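Local coordinates for protein phosphoribosylglycinamide synthetase (Anaerococcus prevotii, PDB 4DIM) that probably binds ATP and a metal ion and acts as an ATP-dependent ligase of the ATP-grasp superfamily, at residues K112-F117 against V122-H127; L325-I330 against D389-I394; E62-V67 against C91-L96. All blocks are in the same frame, centred on the assembly; numbering follows the deposited sequence.

Contact 1 (K112-F117 against V122-H127)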
# COMPACT_ATOMS: atom_id res chain seq x y z
N LYS A 112 3.02 19.26 0.14
CA LYS A 112 4.41 19.10 0.56
C LYS A 112 5.14 18.07 -0.28
O LYS A 112 6.34 18.23 -0.52
CB LYS A 112 4.51 18.65 2.03
CG LYS A 112 4.21 19.70 3.10
CD LYS A 112 4.41 19.10 4.52
CE LYS A 112 3.56 19.75 5.61
NZ LYS A 112 4.18 20.97 6.17
N MSE A 113 4.44 17.00 -0.68
CA MSE A 113 5.00 15.95 -1.54
C MSE A 113 5.28 16.50 -2.91
O MSE A 113 6.36 16.28 -3.45
CB MSE A 113 4.02 14.75 -1.66
CG MSE A 113 4.69 13.45 -2.12
SE MSE A 113 3.50 12.07 -2.83
CE MSE A 113 2.68 13.06 -4.32
N LYS A 114 4.32 17.21 -3.48
CA LYS A 114 4.45 17.75 -4.84
C LYS A 114 5.46 18.91 -4.90
O LYS A 114 5.97 19.23 -5.98
CB LYS A 114 3.07 18.20 -5.37
CG LYS A 114 2.05 17.06 -5.47
CD LYS A 114 1.91 16.45 -6.84
CE LYS A 114 0.66 15.59 -6.94
NZ LYS A 114 0.92 14.20 -7.44
N GLU A 115 5.73 19.55 -3.74
CA GLU A 115 6.69 20.64 -3.61
C GLU A 115 8.12 20.05 -3.70
O GLU A 115 9.00 20.63 -4.32
CB GLU A 115 6.47 21.38 -2.27
CG GLU A 115 7.20 22.71 -2.17
CD GLU A 115 7.20 23.37 -0.80
OE1 GLU A 115 7.33 22.65 0.22
OE2 GLU A 115 7.12 24.62 -0.75
N ALA A 116 8.32 18.90 -3.06
CA ALA A 116 9.58 18.18 -3.09
C ALA A 116 9.83 17.63 -4.48
O ALA A 116 10.94 17.70 -4.98
CB ALA A 116 9.55 17.05 -2.08
N PHE A 117 8.81 17.08 -5.10
CA PHE A 117 8.93 16.55 -6.45
C PHE A 117 9.25 17.65 -7.45
O PHE A 117 10.01 17.35 -8.37
CB PHE A 117 7.64 15.81 -6.84
CG PHE A 117 7.35 14.52 -6.09
CD1 PHE A 117 8.29 13.97 -5.22
CD2 PHE A 117 6.22 13.77 -6.38
CE1 PHE A 117 8.04 12.73 -4.59
CE2 PHE A 117 6.00 12.53 -5.79
CZ PHE A 117 6.90 12.03 -4.89
N VAL A 122 10.92 15.21 -9.83
CA VAL A 122 10.32 13.88 -9.88
C VAL A 122 9.06 13.99 -10.70
O VAL A 122 8.29 14.91 -10.49
CB VAL A 122 10.05 13.35 -8.44
CG1 VAL A 122 9.14 12.11 -8.45
CG2 VAL A 122 11.37 13.04 -7.74
N ASN A 123 8.85 13.06 -11.63
CA ASN A 123 7.66 13.02 -12.48
C ASN A 123 6.46 12.78 -11.65
O ASN A 123 6.38 11.76 -10.95
CB ASN A 123 7.73 11.92 -13.54
CG ASN A 123 8.75 12.10 -14.60
OD1 ASN A 123 9.38 13.15 -14.72
ND2 ASN A 123 8.95 11.06 -15.36
N THR A 124 5.55 13.72 -11.72
CA THR A 124 4.29 13.67 -11.00
C THR A 124 3.32 14.67 -11.66
O THR A 124 3.78 15.60 -12.35
CB THR A 124 4.57 14.03 -9.52
OG1 THR A 124 3.47 13.59 -8.72
CG2 THR A 124 4.86 15.56 -9.34
N ALA A 125 2.00 14.51 -11.41
CA ALA A 125 0.95 15.47 -11.83
C ALA A 125 1.17 16.78 -11.06
O ALA A 125 0.93 16.85 -9.86
CB ALA A 125 -0.45 14.93 -11.53
N ARG A 126 1.69 17.80 -11.74
CA ARG A 126 2.03 19.06 -11.09
C ARG A 126 0.76 19.83 -10.75
O ARG A 126 -0.26 19.66 -11.43
CB ARG A 126 2.92 19.89 -12.03
CG ARG A 126 4.28 19.22 -12.36
CD ARG A 126 5.09 19.96 -13.43
NE ARG A 126 4.38 19.99 -14.71
CZ ARG A 126 4.76 20.68 -15.78
NH1 ARG A 126 5.88 21.41 -15.76
NH2 ARG A 126 4.03 20.65 -16.89
N HIS A 127 0.82 20.67 -9.70
CA HIS A 127 -0.36 21.44 -9.29
C HIS A 127 -0.04 22.83 -8.83
O HIS A 127 1.03 23.12 -8.27
CB HIS A 127 -1.16 20.73 -8.18
CG HIS A 127 -0.54 20.78 -6.81
ND1 HIS A 127 -0.80 21.80 -5.93
CD2 HIS A 127 0.28 19.89 -6.21
CE1 HIS A 127 -0.13 21.50 -4.82
NE2 HIS A 127 0.52 20.35 -4.94

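Contact 2 (L325-I330 against D389-I394)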
# COMPACT_ATOMS: atom_id res chain seq x y z
N LEU A 325 0.44 -14.16 -8.64
CA LEU A 325 -0.92 -13.61 -8.82
C LEU A 325 -1.65 -13.76 -7.50
O LEU A 325 -1.72 -14.85 -6.96
CB LEU A 325 -1.68 -14.33 -9.96
CG LEU A 325 -3.18 -13.97 -10.19
CD1 LEU A 325 -3.36 -12.51 -10.51
CD2 LEU A 325 -3.78 -14.78 -11.27
N ALA A 326 -2.21 -12.67 -7.01
CA ALA A 326 -2.97 -12.64 -5.76
C ALA A 326 -4.28 -12.02 -6.04
O ALA A 326 -4.31 -10.95 -6.63
CB ALA A 326 -2.25 -11.84 -4.68
N ARG A 327 -5.36 -12.70 -5.69
CA ARG A 327 -6.70 -12.17 -5.90
C ARG A 327 -7.59 -12.36 -4.70
O ARG A 327 -7.63 -13.44 -4.11
CB ARG A 327 -7.32 -12.90 -7.09
CG ARG A 327 -6.89 -12.32 -8.39
CD ARG A 327 -7.75 -12.86 -9.49
NE ARG A 327 -7.21 -12.45 -10.78
CZ ARG A 327 -7.37 -13.09 -11.92
NH1 ARG A 327 -8.09 -14.21 -11.97
NH2 ARG A 327 -6.80 -12.63 -13.03
N MSE A 328 -8.39 -11.32 -4.41
CA MSE A 328 -9.42 -11.40 -3.39
C MSE A 328 -10.59 -12.20 -3.95
O MSE A 328 -10.94 -12.02 -5.12
CB MSE A 328 -9.92 -10.02 -2.94
CG MSE A 328 -8.81 -9.06 -2.44
SE MSE A 328 -7.49 -9.75 -1.06
CE MSE A 328 -5.85 -9.96 -2.18
N ILE A 329 -11.17 -13.10 -3.13
CA ILE A 329 -12.41 -13.84 -3.45
C ILE A 329 -13.56 -12.90 -3.08
O ILE A 329 -13.62 -12.44 -1.95
CB ILE A 329 -12.54 -15.20 -2.71
CG1 ILE A 329 -11.34 -16.13 -3.02
CG2 ILE A 329 -13.86 -15.88 -3.13
CD1 ILE A 329 -11.32 -17.35 -2.15
N ILE A 330 -14.45 -12.62 -4.02
CA ILE A 330 -15.57 -11.71 -3.77
C ILE A 330 -16.88 -12.29 -4.28
O ILE A 330 -16.87 -13.22 -5.09
CB ILE A 330 -15.29 -10.32 -4.42
CG1 ILE A 330 -15.11 -10.42 -5.96
CG2 ILE A 330 -14.05 -9.65 -3.79
CD1 ILE A 330 -15.38 -9.21 -6.65
N ASP A 389 -4.52 -19.18 -15.34
CA ASP A 389 -5.21 -20.45 -15.65
C ASP A 389 -5.31 -21.28 -14.39
O ASP A 389 -6.39 -21.77 -14.08
CB ASP A 389 -4.49 -21.23 -16.75
CG ASP A 389 -4.52 -20.58 -18.13
OD1 ASP A 389 -5.35 -19.65 -18.33
OD2 ASP A 389 -3.72 -20.99 -19.01
N LYS A 390 -4.23 -21.33 -13.59
CA LYS A 390 -4.22 -22.03 -12.30
C LYS A 390 -5.27 -21.40 -11.36
O LYS A 390 -6.02 -22.12 -10.71
CB LYS A 390 -2.79 -21.98 -11.68
CG LYS A 390 -2.59 -22.82 -10.44
CD LYS A 390 -1.20 -23.50 -10.38
CE LYS A 390 -1.21 -24.87 -11.03
NZ LYS A 390 0.16 -25.45 -11.21
N LEU A 391 -5.37 -20.08 -11.35
CA LEU A 391 -6.32 -19.36 -10.49
C LEU A 391 -7.78 -19.67 -10.88
O LEU A 391 -8.61 -19.85 -10.00
CB LEU A 391 -6.06 -17.83 -10.56
CG LEU A 391 -6.24 -16.98 -9.29
CD1 LEU A 391 -7.61 -17.10 -8.70
CD2 LEU A 391 -5.20 -17.30 -8.28
N ASP A 392 -8.08 -19.73 -12.19
CA ASP A 392 -9.45 -20.03 -12.66
C ASP A 392 -9.93 -21.40 -12.24
O ASP A 392 -11.13 -21.57 -12.04
CB ASP A 392 -9.54 -19.95 -14.17
CG ASP A 392 -9.43 -18.56 -14.74
OD1 ASP A 392 -9.33 -17.58 -13.93
OD2 ASP A 392 -9.41 -18.43 -15.99
N VAL A 393 -9.02 -22.37 -12.13
CA VAL A 393 -9.34 -23.73 -11.71
C VAL A 393 -9.68 -23.74 -10.21
O VAL A 393 -10.56 -24.49 -9.80
CB VAL A 393 -8.18 -24.70 -12.05
CG1 VAL A 393 -8.43 -26.08 -11.43
CG2 VAL A 393 -7.98 -24.82 -13.55
N ILE A 394 -8.95 -22.93 -9.40
CA ILE A 394 -9.11 -22.83 -7.93
C ILE A 394 -10.52 -22.32 -7.61
O ILE A 394 -11.32 -23.06 -7.04
CB ILE A 394 -7.97 -21.95 -7.30
CG1 ILE A 394 -6.60 -22.65 -7.46
CG2 ILE A 394 -8.21 -21.63 -5.80
CD1 ILE A 394 -5.35 -21.74 -7.12

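Contact 3 (E62-V67 against C91-L96)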
# COMPACT_ATOMS: atom_id res chain seq x y z
N GLU A 62 -0.66 10.32 21.61
CA GLU A 62 -1.02 9.26 22.56
C GLU A 62 -0.01 8.13 22.53
O GLU A 62 0.41 7.64 23.56
CB GLU A 62 -2.40 8.69 22.24
CG GLU A 62 -2.95 7.71 23.27
CD GLU A 62 -3.93 6.73 22.67
OE1 GLU A 62 -3.48 5.66 22.20
OE2 GLU A 62 -5.14 7.05 22.62
N VAL A 63 0.35 7.71 21.32
CA VAL A 63 1.28 6.62 21.09
C VAL A 63 2.63 6.90 21.71
O VAL A 63 3.17 6.01 22.35
CB VAL A 63 1.39 6.33 19.58
CG1 VAL A 63 2.62 5.50 19.25
CG2 VAL A 63 0.13 5.63 19.10
N GLU A 64 3.18 8.11 21.50
CA GLU A 64 4.48 8.53 22.03
C GLU A 64 4.53 8.35 23.57
O GLU A 64 5.54 7.92 24.11
CB GLU A 64 4.71 10.01 21.64
CG GLU A 64 6.05 10.61 22.04
CD GLU A 64 6.03 12.11 22.28
OE1 GLU A 64 5.30 12.83 21.55
OE2 GLU A 64 6.78 12.58 23.17
N GLN A 65 3.42 8.67 24.24
CA GLN A 65 3.32 8.54 25.69
C GLN A 65 3.30 7.07 26.10
O GLN A 65 4.03 6.66 27.00
CB GLN A 65 2.05 9.26 26.22
CG GLN A 65 2.22 10.74 26.63
CD GLN A 65 3.19 11.56 25.79
OE1 GLN A 65 2.86 12.06 24.71
NE2 GLN A 65 4.41 11.75 26.31
N LYS A 66 2.47 6.29 25.44
CA LYS A 66 2.27 4.88 25.78
C LYS A 66 3.51 3.98 25.57
O LYS A 66 3.56 2.95 26.24
CB LYS A 66 1.06 4.31 25.00
CG LYS A 66 -0.28 4.83 25.54
CD LYS A 66 -1.49 4.24 24.82
CE LYS A 66 -2.83 4.74 25.35
NZ LYS A 66 -3.26 4.05 26.59
N VAL A 67 4.51 4.36 24.73
CA VAL A 67 5.68 3.52 24.40
C VAL A 67 6.88 3.71 25.32
O VAL A 67 7.85 2.94 25.24
CB VAL A 67 6.13 3.72 22.94
CG1 VAL A 67 5.00 3.37 21.98
CG2 VAL A 67 6.66 5.14 22.66
N CYS A 91 9.97 6.11 16.46
CA CYS A 91 11.35 6.00 16.02
C CYS A 91 12.16 7.24 16.30
O CYS A 91 13.30 7.11 16.73
CB CYS A 91 11.40 5.64 14.55
SG CYS A 91 10.57 4.08 14.19
N ASP A 92 11.59 8.43 16.05
CA ASP A 92 12.28 9.70 16.32
C ASP A 92 12.53 9.95 17.82
O ASP A 92 13.52 10.60 18.15
CB ASP A 92 11.49 10.89 15.74
CG ASP A 92 11.65 11.04 14.25
OD1 ASP A 92 12.13 10.07 13.60
OD2 ASP A 92 11.27 12.11 13.72
N LYS A 93 11.61 9.49 18.72
CA LYS A 93 11.73 9.77 20.16
C LYS A 93 12.41 8.62 20.94
O LYS A 93 13.21 8.90 21.82
CB LYS A 93 10.34 10.07 20.76
CG LYS A 93 9.57 11.25 20.10
CD LYS A 93 10.27 12.63 20.18
CE LYS A 93 9.46 13.76 19.56
NZ LYS A 93 8.49 14.41 20.51
N GLU A 94 12.12 7.36 20.61
CA GLU A 94 12.76 6.21 21.28
C GLU A 94 14.10 5.81 20.56
O GLU A 94 14.77 4.87 21.02
CB GLU A 94 11.80 5.01 21.35
CG GLU A 94 10.55 5.22 22.20
CD GLU A 94 10.77 5.39 23.69
OE1 GLU A 94 11.61 4.67 24.27
OE2 GLU A 94 10.07 6.24 24.29
N ASN A 95 14.49 6.53 19.47
CA ASN A 95 15.72 6.32 18.70
C ASN A 95 15.80 4.86 18.21
O ASN A 95 16.82 4.18 18.31
CB ASN A 95 16.96 6.73 19.52
CG ASN A 95 18.21 6.94 18.67
OD1 ASN A 95 18.17 7.42 17.53
ND2 ASN A 95 19.37 6.57 19.21
N LEU A 96 14.72 4.43 17.62
CA LEU A 96 14.59 3.10 17.05
C LEU A 96 14.76 3.23 15.55
O LEU A 96 14.56 4.32 15.02
CB LEU A 96 13.21 2.52 17.42
CG LEU A 96 12.85 2.59 18.88
CD1 LEU A 96 11.51 1.99 19.15
CD2 LEU A 96 13.89 1.90 19.74

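Contact 1 (K112-F117 against V122-H127)
F117 and V122 meet through both backbone and side chain. V122 N donates to F117 O at 2.7 Å with an N-H...O angle of 167°. V122 CG1, anti to its own backbone nitrogen (chi1 167°), comes down on the F117 ring 3.8 Å from the ring centroid and only 9° off the normal, a CH-pi contact over the centre of the face. The opposite face carries M113 O, toward the rim, while T124 OG1 lies in the ring plane at its edge.

The same T124 OG1 accepts a hydrogen bond from K114 NZ at 2.9 Å and is also hydrogen-bonded to I273 O, so two partners hold this buried hydroxyl. K114 reaches it by a bent chain that passes two more groups: its CE lies 3.2 Å from A125 O, and its CG meets the edge of the H127 imidazole in plane, 3.4 Å from H127 CD2.

The contact folds the segment leading to strand 127-128 back along helix 110-120, within the ATP-grasp family region. F117 also packs on A249 and L253 of helix 236-253 and on I273 of strand 270-277, while K114 and H127 touch E188 of strand 186-189.

Contact 2 (L325-I330 against D389-I394)
L325 and L391 supply the apolar part of this strand-to-helix contact. L325 CD2 approaches the base of the leucine on the helix, 3.8 Å from L391 CG and 3.9 Å from L391 CB, and the two side chains run obliquely to each other. With CG anti to the backbone nitrogen (chi1 174°), L325 places CD2 against L391. Both leucines are buried, whereas the polar pair beside them is more accessible.

The guanidinium of R327 makes looser contacts, apolar and electrostatic. L391 CG lies 4.3 Å from R327 NH1. The same NH1 stands 4.1 Å from D392 OD1, beyond a salt bridge, although the carboxylate oxygen lies at the edge of the guanidinium, near its plane, and the two flat groups are tilted by only 30°. Proximity of opposite charges is therefore the most that this geometry supports. The stronger partner of R327 is E216, whose OE1 forms a salt bridge with R327 NE. The arginine chain is extended from CG to NE, and within its own strand L325 CD2 sits 4.0 Å above the guanidinium plane, over its centre, so the methyl that meets L391 also backs the charged group.

No hydrogen bond joins the two segments; 168 Å² is buried between them, and the closest approaches are between side chains. The axes of strand 325-329 and helix 389-394 approach to 10.0 Å with N-to-C directions 32° apart, a helix laid aslant one face of the sheet and running in broadly the same direction as the strand. Strand 323-329 lies between strands 223-230 and 375-381 in a large antiparallel sheet. L325 and R327 pair through their backbones with V379 and I377 of strand 375-381, and L391 packs on those same two residues, so helix 384-395 spans both adjacent strands.

Contact 3 (E62-V67 against C91-L96)
A Rossmann-like N-terminal domain, with a parallel sheet of strand order 51-54, 32-37, 9-13, 74-76, contains this helix-to-helix contact; such a domain precedes the ATP-grasp region in the family. Helix 60-66 lies in the connection from strand 51-54 to strand 74-76, and helix 84-94 follows the latter, so the contact joins helix 60-66 and the residue after it to the last turn of helix 84-94.

E64 and K93 meet at the more accessible side. E64 has CG anti to its backbone nitrogen (chi1 -177°) and an extended chain beyond, which brings the carboxylate near K93 at its end, while the K93 chain bends at chi2 and chi4 to bring its amine to meet it. K93 NZ is 3.7 Å from E64 OE2 and equally 3.7 Å from E64 OE1, so the amine faces both oxygens in a long salt bridge and grips neither closely. The stems pass at 4.1 Å between E64 CG and K93 CG.

V63, buried, packs on S86 and I90 of helix 84-94, and E64 also touches R89, extending the same interface. The chain leaves the second helix at N95 with a positive phi of 56°, and L96 N bonds back to C91 O at 3.2 Å, a 6→1 bond like that of a Schellman motif.

E94 also has a long, weak ion pair with K68. Its stem lies against the buried valine: V67 CG2 is 3.9 Å from E94 CG and at the same separation from E94 OE2.

Contact 1 is the buried one and has the largest interface, 367 Å² against 168 and 167 Å² for contacts 2 and 3, which are partly buried, each with an exposed residue (D392 and K93). It alone has hydrogen bonds across its segments; the other two rely on apolar contacts and distant charges, reaching a long salt bridge in contact 3 and falling short of one in contact 2. The three hold different elements: a helix against its own following segment, a strand against a helix, and two helices. Contacts 1 and 2 lie on opposite sides of the chain's centre, while contact 3 comes within about 13 Å of contact 1 by nearest atoms.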